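PDB 1SBZ: probable aromatic acid decarboxylase from Escherichia coli, which probably acts as a UbiX-like flavin prenyltransferase, making the prenylated FMN cofactor used by a phenolic acid decarboxylase. Local coordinates for residues Q21-R24 with N28-T31; G141-P146 with L170-L175. All coordinates share one frame; numbering follows the deposited sequence.

Contact 1: Q21-R24 with N28-T31; sequences QALR and NVET
Leu-23, near the end of helix 13-24, meets Thr-31 of strand 30-35 across a short connection. The Thr-31 methyl is the point of contact. CG2 faces the flank of the leucine and touches it along its length. Thr-31 CG2 lies 3.7 Å from Leu-23 CD2 and 3.8 Å from Leu-23 CB. The two side chains are inclined to each other and do not run alongside. The torsion of Thr-31 sorts its two branches. OG1 sits between the backbone N and the carbonyl carbon (chi1 55°), which puts CG2 beside the backbone N and toward the helix. OG1 makes its own hydrogen bond elsewhere. Val-29 adds a looser apolar contact, with its CG1 4.3 Å from Leu-23 CG. All three side chains are buried, and Leu-23 also packs on Val-5 of strand 2-7. The polar link is made by water. One water hydrogen-bonds to both backbone carbonyls, 2.7 Å from Leu-23 O and 2.7 Å from Val-29 O. Asp-59 lies just beyond, accepting the Thr-31 N-H and forming a salt bridge with Arg-24. The arrangement is that of a beta-alpha-beta crossover, in which helix 13-24 links the parallel strands 2-7 and 30-35 and packs on the sheet they belong to, as in a Rossmann-like flavoprotein fold.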
ATOM      1  N   GLN D  21     -22.531 -36.543  -4.268  1.00 29.78           N
ATOM      2  CA  GLN D  21     -22.798 -37.941  -3.925  1.00 31.32           C
ATOM      3  C   GLN D  21     -22.520 -38.221  -2.446  1.00 32.11           C
ATOM      4  O   GLN D  21     -23.352 -38.812  -1.758  1.00 32.39           O
ATOM      5  CB  GLN D  21     -21.961 -38.879  -4.796  1.00 31.18           C
ATOM      6  CG  GLN D  21     -22.514 -39.101  -6.200  1.00 32.12           C
ATOM      7  CD  GLN D  21     -21.499 -39.720  -7.145  1.00 32.13           C
ATOM      8  OE1 GLN D  21     -20.300 -39.748  -6.856  1.00 33.42           O
ATOM      9  NE2 GLN D  21     -21.977 -40.212  -8.280  1.00 33.58           N
ATOM     10  N   ALA D  22     -21.349 -37.798  -1.969  1.00 33.15           N
ATOM     11  CA  ALA D  22     -20.954 -37.979  -0.569  1.00 34.27           C
ATOM     12  C   ALA D  22     -21.895 -37.258   0.401  1.00 35.15           C
ATOM     13  O   ALA D  22     -22.170 -37.758   1.493  1.00 34.93           O
ATOM     14  CB  ALA D  22     -19.515 -37.518  -0.355  1.00 34.29           C
ATOM     15  N   LEU D  23     -22.379 -36.087  -0.009  1.00 36.23           N
ATOM     16  CA  LEU D  23     -23.342 -35.319   0.778  1.00 37.41           C
ATOM     17  C   LEU D  23     -24.698 -36.021   0.870  1.00 38.51           C
ATOM     18  O   LEU D  23     -25.351 -35.985   1.921  1.00 38.31           O
ATOM     19  CB  LEU D  23     -23.499 -33.905   0.207  1.00 37.30           C
ATOM     20  CG  LEU D  23     -22.749 -32.713   0.823  1.00 37.24           C
ATOM     21  CD1 LEU D  23     -21.373 -33.058   1.363  1.00 36.99           C
ATOM     22  CD2 LEU D  23     -22.644 -31.578  -0.182  1.00 36.93           C
ATOM     23  N   ARG D  24     -25.104 -36.666  -0.227  1.00 39.96           N
ATOM     24  CA  ARG D  24     -26.360 -37.426  -0.292  1.00 41.57           C
ATOM     25  C   ARG D  24     -26.403 -38.565   0.736  1.00 42.23           C
ATOM     26  O   ARG D  24     -27.473 -38.947   1.206  1.00 42.36           O
ATOM     27  CB  ARG D  24     -26.580 -37.974  -1.709  1.00 41.61           C
ATOM     28  CG  ARG D  24     -28.032 -38.307  -2.075  1.00 43.47           C
ATOM     29  CD  ARG D  24     -29.027 -37.182  -1.782  1.00 46.96           C
ATOM     30  NE  ARG D  24     -30.166 -37.163  -2.705  1.00 49.46           N
ATOM     31  CZ  ARG D  24     -31.218 -36.349  -2.590  1.00 50.71           C
ATOM     32  NH1 ARG D  24     -31.293 -35.482  -1.584  1.00 51.04           N
ATOM     33  NH2 ARG D  24     -32.202 -36.404  -3.479  1.00 50.70           N
ATOM     34  N   ASN D  28     -28.333 -35.740   7.774  1.00 44.13           N
ATOM     35  CA  ASN D  28     -28.344 -34.486   8.534  1.00 43.31           C
ATOM     36  C   ASN D  28     -28.042 -33.243   7.685  1.00 42.14           C
ATOM     37  O   ASN D  28     -28.080 -32.117   8.191  1.00 41.98           O
ATOM     38  CB  ASN D  28     -27.329 -34.574   9.682  1.00 43.73           C
ATOM     39  CG  ASN D  28     -25.978 -35.123   9.229  1.00 44.95           C
ATOM     40  OD1 ASN D  28     -25.915 -36.077   8.444  1.00 46.56           O
ATOM     41  ND2 ASN D  28     -24.891 -34.528   9.729  1.00 45.37           N
ATOM     42  N   VAL D  29     -27.749 -33.458   6.402  1.00 40.60           N
ATOM     43  CA  VAL D  29     -27.284 -32.394   5.513  1.00 39.05           C
ATOM     44  C   VAL D  29     -28.261 -32.122   4.365  1.00 37.97           C
ATOM     45  O   VAL D  29     -28.552 -32.998   3.552  1.00 37.81           O
ATOM     46  CB  VAL D  29     -25.857 -32.690   4.969  1.00 39.08           C
ATOM     47  CG1 VAL D  29     -25.404 -31.614   3.993  1.00 38.61           C
ATOM     48  CG2 VAL D  29     -24.868 -32.814   6.116  1.00 38.95           C
ATOM     49  N   GLU D  30     -28.763 -30.893   4.328  1.00 36.59           N
ATOM     50  CA  GLU D  30     -29.621 -30.415   3.257  1.00 35.42           C
ATOM     51  C   GLU D  30     -28.771 -29.629   2.258  1.00 34.32           C
ATOM     52  O   GLU D  30     -28.060 -28.698   2.638  1.00 34.27           O
ATOM     53  CB  GLU D  30     -30.724 -29.538   3.844  1.00 35.43           C
ATOM     54  CG  GLU D  30     -31.662 -28.902   2.832  1.00 35.43           C
ATOM     55  CD  GLU D  30     -32.687 -28.018   3.506  1.00 36.03           C
ATOM     56  OE1 GLU D  30     -33.406 -28.518   4.393  1.00 37.21           O
ATOM     57  OE2 GLU D  30     -32.771 -26.820   3.159  1.00 37.19           O
ATOM     58  N   THR D  31     -28.838 -30.012   0.987  1.00 33.03           N
ATOM     59  CA  THR D  31     -27.984 -29.404  -0.029  1.00 31.71           C
ATOM     60  C   THR D  31     -28.780 -28.532  -0.981  1.00 30.77           C
ATOM     61  O   THR D  31     -29.841 -28.927  -1.462  1.00 30.67           O
ATOM     62  CB  THR D  31     -27.179 -30.472  -0.808  1.00 31.70           C
ATOM     63  OG1 THR D  31     -28.074 -31.443  -1.360  1.00 32.67           O
ATOM     64  CG2 THR D  31     -26.312 -31.292   0.140  1.00 31.63           C
TER
HETATM   65  O   HOH W   1     -27.916 -35.240   2.163  1.00 37.53           O

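Contact 2: G141-P146 with L170-L175; sequences GVAMVP and LDQFGL
Gln-172 reaches across to Ala-143 and Val-145 from the Schellman motif that closes helix 158-170. Its targets lie on and just after strand 143-144, an outermost strand of the parallel sheet within this chain. Gln-172 CB points at this strand but stays 5.2 Å from Ala-143 CB, the nearest side-chain atom there. Gln-172 CG is the first atom to touch, 4.3 Å from Val-145 CG2. It stands beside the backbone N and anti to the carbonyl carbon (chi1 -71°). The chain then bends at chi2 (-66°), and the amide turns one flat face to the strand. Ala-143 CB lies over that face, 3.9 Å from Gln-172 CD. At the tip, Gln-172 OE1 comes nearest, 3.5 Å from Ala-143 CB, a packing contact with a methyl group and no hydrogen bond. Gln-172 NE2 stays back, 4.6 Å from Ala-143 CB. Around this patch, Gln-172 also packs on Lys-116 of strand 116-121, on Pro-125 of a second subunit and on Glu-113 of a third, so the side chain lies where subunits of the dodecamer meet. After Gln-172 the backbone turns sharply. Gly-174 takes a positive phi (58°) and its N bonds to Asp-171 O. Leu-170 O accepts two backbone bonds from opposite faces of its carbonyl plane: Phe-173 N at 2.8 Å and Leu-175 N at 3.3 Å.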
ATOM      1  N   GLY D 141     -11.041 -14.783   5.003  1.00 18.64           N
ATOM      2  CA  GLY D 141     -11.432 -16.054   5.602  1.00 18.00           C
ATOM      3  C   GLY D 141     -11.993 -17.086   4.639  1.00 17.93           C
ATOM      4  O   GLY D 141     -12.369 -18.179   5.072  1.00 18.27           O
ATOM      5  N   VAL D 142     -12.058 -16.761   3.342  1.00 17.14           N
ATOM      6  CA  VAL D 142     -12.507 -17.738   2.334  1.00 16.78           C
ATOM      7  C   VAL D 142     -11.466 -18.842   2.161  1.00 17.01           C
ATOM      8  O   VAL D 142     -10.300 -18.561   1.875  1.00 17.53           O
ATOM      9  CB  VAL D 142     -12.792 -17.090   0.965  1.00 16.74           C
ATOM     10  CG1 VAL D 142     -13.236 -18.153  -0.071  1.00 15.72           C
ATOM     11  CG2 VAL D 142     -13.830 -15.984   1.110  1.00 16.73           C
ATOM     12  N   ALA D 143     -11.889 -20.088   2.338  1.00 16.68           N
ATOM     13  CA  ALA D 143     -11.001 -21.237   2.180  1.00 16.96           C
ATOM     14  C   ALA D 143     -10.712 -21.523   0.709  1.00 16.90           C
ATOM     15  O   ALA D 143     -11.623 -21.636  -0.111  1.00 16.96           O
ATOM     16  CB  ALA D 143     -11.589 -22.466   2.853  1.00 16.41           C
HETATM   17  N   MSE D 144      -9.432 -21.644   0.387  1.00 17.07           N
HETATM   18  CA  MSE D 144      -9.013 -21.898  -0.979  1.00 17.12           C
HETATM   19  C   MSE D 144      -8.523 -23.318  -1.074  1.00 16.73           C
HETATM   20  O   MSE D 144      -7.421 -23.627  -0.618  1.00 16.70           O
HETATM   21  CB  MSE D 144      -7.896 -20.935  -1.376  1.00 17.62           C
HETATM   22  CG  MSE D 144      -8.357 -19.506  -1.592  1.00 18.77           C
HETATM   23 SE   MSE D 144      -9.512 -19.268  -3.171  1.00 21.58          SE
HETATM   24  CE  MSE D 144      -8.516 -20.068  -4.296  1.00 23.54           C
ATOM     25  N   VAL D 145      -9.345 -24.184  -1.660  1.00 16.68           N
ATOM     26  CA  VAL D 145      -9.036 -25.616  -1.697  1.00 16.41           C
ATOM     27  C   VAL D 145      -8.939 -26.130  -3.141  1.00 16.53           C
ATOM     28  O   VAL D 145      -9.822 -26.846  -3.611  1.00 16.43           O
ATOM     29  CB  VAL D 145     -10.040 -26.455  -0.848  1.00 16.46           C
ATOM     30  CG1 VAL D 145      -9.405 -27.758  -0.405  1.00 16.66           C
ATOM     31  CG2 VAL D 145     -10.499 -25.689   0.394  1.00 15.50           C
ATOM     32  N   PRO D 146      -7.845 -25.788  -3.833  1.00 16.72           N
ATOM     33  CA  PRO D 146      -7.636 -26.243  -5.201  1.00 16.63           C
ATOM     34  C   PRO D 146      -7.482 -27.761  -5.197  1.00 17.13           C
ATOM     35  O   PRO D 146      -6.976 -28.304  -4.211  1.00 16.99           O
ATOM     36  CB  PRO D 146      -6.315 -25.574  -5.591  1.00 16.43           C
ATOM     37  CG  PRO D 146      -5.593 -25.406  -4.305  1.00 16.10           C
ATOM     38  CD  PRO D 146      -6.698 -25.000  -3.346  1.00 16.42           C
ATOM     39  N   LEU D 170     -14.500 -31.458   2.401  1.00 29.19           N
ATOM     40  CA  LEU D 170     -15.450 -31.735   3.492  1.00 29.43           C
ATOM     41  C   LEU D 170     -14.903 -31.449   4.891  1.00 29.42           C
ATOM     42  O   LEU D 170     -15.649 -30.994   5.761  1.00 29.33           O
ATOM     43  CB  LEU D 170     -15.935 -33.183   3.422  1.00 29.51           C
ATOM     44  CG  LEU D 170     -17.247 -33.524   2.706  1.00 30.57           C
ATOM     45  CD1 LEU D 170     -17.678 -32.467   1.698  1.00 31.16           C
ATOM     46  CD2 LEU D 170     -17.133 -34.897   2.054  1.00 30.86           C
ATOM     47  N   ASP D 171     -13.610 -31.717   5.100  1.00 29.51           N
ATOM     48  CA  ASP D 171     -12.919 -31.361   6.346  1.00 29.93           C
ATOM     49  C   ASP D 171     -13.200 -29.919   6.776  1.00 30.17           C
ATOM     50  O   ASP D 171     -13.243 -29.621   7.970  1.00 29.89           O
ATOM     51  CB  ASP D 171     -11.406 -31.553   6.205  1.00 30.25           C
ATOM     52  CG  ASP D 171     -10.969 -32.997   6.398  1.00 30.72           C
ATOM     53  OD1 ASP D 171     -11.804 -33.829   6.824  1.00 31.38           O
ATOM     54  OD2 ASP D 171      -9.804 -33.385   6.158  1.00 30.98           O
ATOM     55  N   GLN D 172     -13.399 -29.040   5.794  1.00 30.57           N
ATOM     56  CA  GLN D 172     -13.690 -27.626   6.041  1.00 31.45           C
ATOM     57  C   GLN D 172     -14.992 -27.403   6.809  1.00 31.92           C
ATOM     58  O   GLN D 172     -15.169 -26.369   7.457  1.00 31.98           O
ATOM     59  CB  GLN D 172     -13.711 -26.846   4.725  1.00 31.33           C
ATOM     60  CG  GLN D 172     -12.345 -26.672   4.098  1.00 31.87           C
ATOM     61  CD  GLN D 172     -11.439 -25.804   4.945  1.00 33.45           C
ATOM     62  OE1 GLN D 172     -11.872 -24.773   5.477  1.00 33.84           O
ATOM     63  NE2 GLN D 172     -10.180 -26.215   5.082  1.00 33.53           N
ATOM     64  N   PHE D 173     -15.894 -28.378   6.743  1.00 32.67           N
ATOM     65  CA  PHE D 173     -17.162 -28.306   7.470  1.00 33.43           C
ATOM     66  C   PHE D 173     -17.272 -29.367   8.567  1.00 34.32           C
ATOM     67  O   PHE D 173     -18.377 -29.715   8.995  1.00 34.11           O
ATOM     68  CB  PHE D 173     -18.340 -28.410   6.496  1.00 33.13           C
ATOM     69  CG  PHE D 173     -18.515 -27.198   5.624  1.00 32.79           C
ATOM     70  CD1 PHE D 173     -17.974 -27.163   4.343  1.00 32.93           C
ATOM     71  CD2 PHE D 173     -19.217 -26.089   6.082  1.00 32.65           C
ATOM     72  CE1 PHE D 173     -18.128 -26.041   3.530  1.00 32.00           C
ATOM     73  CE2 PHE D 173     -19.381 -24.960   5.272  1.00 32.74           C
ATOM     74  CZ  PHE D 173     -18.835 -24.939   3.993  1.00 32.23           C
ATOM     75  N   GLY D 174     -16.122 -29.873   9.015  1.00 35.40           N
ATOM     76  CA  GLY D 174     -16.057 -30.906  10.047  1.00 36.98           C
ATOM     77  C   GLY D 174     -16.806 -32.178   9.687  1.00 38.25           C
ATOM     78  O   GLY D 174     -17.266 -32.904  10.569  1.00 38.30           O
ATOM     79  N   LEU D 175     -16.928 -32.443   8.389  1.00 39.34           N
ATOM     80  CA  LEU D 175     -17.621 -33.629   7.901  1.00 40.63           C
ATOM     81  C   LEU D 175     -16.625 -34.738   7.584  1.00 41.97           C
ATOM     82  O   LEU D 175     -15.515 -34.472   7.114  1.00 42.00           O
ATOM     83  CB  LEU D 175     -18.476 -33.286   6.673  1.00 40.43           C
ATOM     84  CG  LEU D 175     -19.650 -32.328   6.909  1.00 39.69           C
ATOM     85  CD1 LEU D 175     -20.165 -31.750   5.597  1.00 39.57           C
ATOM     86  CD2 LEU D 175     -20.779 -33.010   7.670  1.00 39.82           C
TER

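Both contacts join a helix end to the one parallel sheet. Contact 1 serves strand 30-35, inside the sheet, and contact 2 serves strand 143-144, outermost within the chain. Their centres are 16 Å apart. They meet where helices 13-24 and 158-170 touch: Leu-23 CD1 lies 3.8 Å from Leu-170 CD1. Contact 1 is buried, apolar between side chains and bridged by a water, with no other chain touching its segments. Contact 2 is partly buried, sets a glutamine amide against an alanine methyl and the glutamine CG against a valine, and is bordered by two further subunits. It is also the one nearer the cofactor, with the Val-145 side chain about 12 Å from a bound FMN.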